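Local atomic coordinates of soluble lytic murein transglycosylase (Pseudomonas aeruginosa, PDB entry 5OHU), a protein that cleaves the glycan strands of cell-wall peptidoglycan as a lytic transglycosylase, turning the polymer over both from chain ends and within chains. Residues S284-F289 / T310-R315. Sequence-based numbering, arbitrary orientation.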
loop_
_atom_site.group_PDB
_atom_site.type_symbol
_atom_site.label_atom_id
_atom_site.label_comp_id
_atom_site.label_asym_id
_atom_site.label_seq_id
_atom_site.Cartn_x
_atom_site.Cartn_y
_atom_site.Cartn_z
ATOM N N SER A 284 -14.751 -4.415 13.829
ATOM C CA SER A 284 -13.781 -5.008 14.743
ATOM C C SER A 284 -14.342 -6.256 15.423
ATOM O O SER A 284 -13.614 -7.230 15.647
ATOM C CB SER A 284 -13.314 -3.967 15.763
ATOM O OG SER A 284 -12.296 -4.509 16.583
ATOM N N LEU A 285 -15.631 -6.272 15.752
ATOM C CA LEU A 285 -16.201 -7.506 16.289
ATOM C C LEU A 285 -16.131 -8.633 15.264
ATOM O O LEU A 285 -15.845 -9.783 15.610
ATOM C CB LEU A 285 -17.655 -7.289 16.709
ATOM C CG LEU A 285 -17.929 -6.581 18.028
ATOM C CD1 LEU A 285 -19.435 -6.337 18.199
ATOM C CD2 LEU A 285 -17.366 -7.397 19.177
ATOM N N ALA A 286 -16.427 -8.325 14.000
ATOM C CA ALA A 286 -16.469 -9.369 12.982
ATOM C C ALA A 286 -15.098 -9.976 12.768
ATOM O O ALA A 286 -14.990 -11.179 12.523
ATOM C CB ALA A 286 -17.014 -8.813 11.662
ATOM N N LYS A 287 -14.042 -9.174 12.892
ATOM C CA LYS A 287 -12.697 -9.710 12.754
ATOM C C LYS A 287 -12.306 -10.581 13.935
ATOM O O LYS A 287 -11.318 -11.315 13.845
ATOM C CB LYS A 287 -11.676 -8.581 12.575
ATOM C CG LYS A 287 -11.556 -8.104 11.147
ATOM C CD LYS A 287 -10.998 -6.665 11.078
ATOM C CE LYS A 287 -10.936 -6.204 9.633
ATOM N NZ LYS A 287 -10.216 -4.894 9.491
ATOM N N ARG A 288 -13.074 -10.560 15.016
ATOM C CA ARG A 288 -12.898 -11.516 16.098
ATOM C C ARG A 288 -13.896 -12.652 16.012
ATOM O O ARG A 288 -13.974 -13.475 16.934
ATOM C CB ARG A 288 -13.024 -10.819 17.445
ATOM C CG ARG A 288 -12.004 -9.752 17.635
ATOM C CD ARG A 288 -12.443 -8.853 18.727
ATOM N NE ARG A 288 -11.654 -9.000 19.941
ATOM C CZ ARG A 288 -10.538 -8.322 20.182
ATOM N NH1 ARG A 288 -10.073 -7.458 19.284
ATOM N NH2 ARG A 288 -9.888 -8.507 21.320
ATOM N N PHE A 289 -14.684 -12.695 14.936
ATOM C CA PHE A 289 -15.631 -13.776 14.706
ATOM C C PHE A 289 -16.728 -13.807 15.766
ATOM O O PHE A 289 -17.195 -14.871 16.175
ATOM C CB PHE A 289 -14.889 -15.116 14.603
ATOM C CG PHE A 289 -13.657 -15.045 13.717
ATOM C CD1 PHE A 289 -13.733 -14.467 12.446
ATOM C CD2 PHE A 289 -12.420 -15.525 14.159
ATOM C CE1 PHE A 289 -12.598 -14.396 11.622
ATOM C CE2 PHE A 289 -11.288 -15.455 13.340
ATOM C CZ PHE A 289 -11.378 -14.887 12.070
ATOM N N THR A 310 -19.584 -4.915 3.994
ATOM C CA THR A 310 -20.267 -5.976 3.266
ATOM C C THR A 310 -19.420 -7.233 3.221
ATOM O O THR A 310 -19.929 -8.340 3.420
ATOM C CB THR A 310 -20.581 -5.516 1.843
ATOM O OG1 THR A 310 -21.346 -4.312 1.903
ATOM C CG2 THR A 310 -21.372 -6.564 1.112
ATOM N N GLU A 311 -18.126 -7.075 2.955
ATOM C CA GLU A 311 -17.238 -8.222 2.845
ATOM C C GLU A 311 -17.044 -8.899 4.197
ATOM O O GLU A 311 -16.960 -10.128 4.271
ATOM C CB GLU A 311 -15.885 -7.786 2.264
ATOM C CG GLU A 311 -15.922 -7.352 0.803
ATOM C CD GLU A 311 -14.538 -7.326 0.142
ATOM O OE1 GLU A 311 -13.650 -6.602 0.652
ATOM O OE2 GLU A 311 -14.338 -8.009 -0.897
ATOM N N TRP A 312 -16.967 -8.117 5.277
ATOM C CA TRP A 312 -16.744 -8.742 6.575
ATOM C C TRP A 312 -18.022 -9.330 7.130
ATOM O O TRP A 312 -17.980 -10.318 7.861
ATOM C CB TRP A 312 -16.091 -7.756 7.540
ATOM C CG TRP A 312 -14.667 -7.981 7.413
ATOM C CD1 TRP A 312 -13.775 -7.258 6.669
ATOM C CD2 TRP A 312 -13.944 -9.082 7.955
ATOM N NE1 TRP A 312 -12.527 -7.836 6.738
ATOM C CE2 TRP A 312 -12.607 -8.961 7.515
ATOM C CE3 TRP A 312 -14.298 -10.166 8.771
ATOM C CZ2 TRP A 312 -11.614 -9.859 7.894
ATOM C CZ3 TRP A 312 -13.307 -11.079 9.135
ATOM C CH2 TRP A 312 -11.980 -10.910 8.701
ATOM N N ARG A 313 -19.162 -8.774 6.753
ATOM C CA ARG A 313 -20.435 -9.427 7.027
ATOM C C ARG A 313 -20.497 -10.792 6.351
ATOM O O ARG A 313 -20.898 -11.791 6.962
ATOM C CB ARG A 313 -21.585 -8.533 6.552
ATOM C CG ARG A 313 -22.900 -8.827 7.240
ATOM C CD ARG A 313 -24.120 -8.248 6.517
ATOM N NE ARG A 313 -24.071 -6.800 6.408
ATOM C CZ ARG A 313 -25.056 -6.057 5.909
ATOM N NH1 ARG A 313 -24.915 -4.741 5.853
ATOM N NH2 ARG A 313 -26.177 -6.624 5.485
ATOM N N THR A 314 -20.067 -10.867 5.080
ATOM C CA THR A 314 -20.079 -12.152 4.374
ATOM C C THR A 314 -19.016 -13.098 4.923
ATOM O O THR A 314 -19.277 -14.295 5.105
ATOM C CB THR A 314 -19.874 -11.971 2.864
ATOM O OG1 THR A 314 -20.680 -10.883 2.373
ATOM C CG2 THR A 314 -20.286 -13.255 2.122
ATOM N N ARG A 315 -17.814 -12.578 5.200
ATOM C CA ARG A 315 -16.756 -13.406 5.771
ATOM C C ARG A 315 -17.193 -14.012 7.099
ATOM O O ARG A 315 -16.963 -15.199 7.362
ATOM C CB ARG A 315 -15.482 -12.575 5.953
ATOM C CG ARG A 315 -14.724 -12.345 4.651
ATOM C CD ARG A 315 -13.581 -11.331 4.766
ATOM N NE ARG A 315 -12.901 -11.277 3.479
ATOM C CZ ARG A 315 -12.391 -10.189 2.919
ATOM N NH1 ARG A 315 -12.449 -9.019 3.540
ATOM N NH2 ARG A 315 -11.817 -10.279 1.727
#
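Ala286 O accepts a hydrogen bond from Phe289 N at 2.9 Å and also lies 3.8 Å from Trp312 CZ3, so the carbonyl that helps end helix 271-287 also packs against the indole from helix 307-319. Phe289, with positive phi, is the C-prime residue of a Schellman motif closed by Asp290 N on Leu285 O. Trp312 is sandwiched between aliphatic carbons of Lys287 and Arg315. Lys287 crosses one face at about a right angle: its CG sits 3.7 Å from the centroid of the Trp312 six-membered ring, a CH-pi contact 11° off the normal, and Lys287 CE comes to 3.7 Å from Trp312 NE1. A chi1 of -84° and an extended chain beyond CG carry the methylenes over that face toward the pyrrole nitrogen. Arg315 CD covers the opposite face, 3.7 Å above the Trp312 ring plane. Ala286 CB packs 4.2 Å from Trp312 CE3, while Phe289 CE1 meets the indole edge at CZ3. Beyond the contact, Arg315 forms a salt bridge with Glu600, tying helix 307-319 to helix 595-600. No hydrogen bond joins the two segments, so their fit depends on shape and on CH-pi and dispersion contacts centred on one indole.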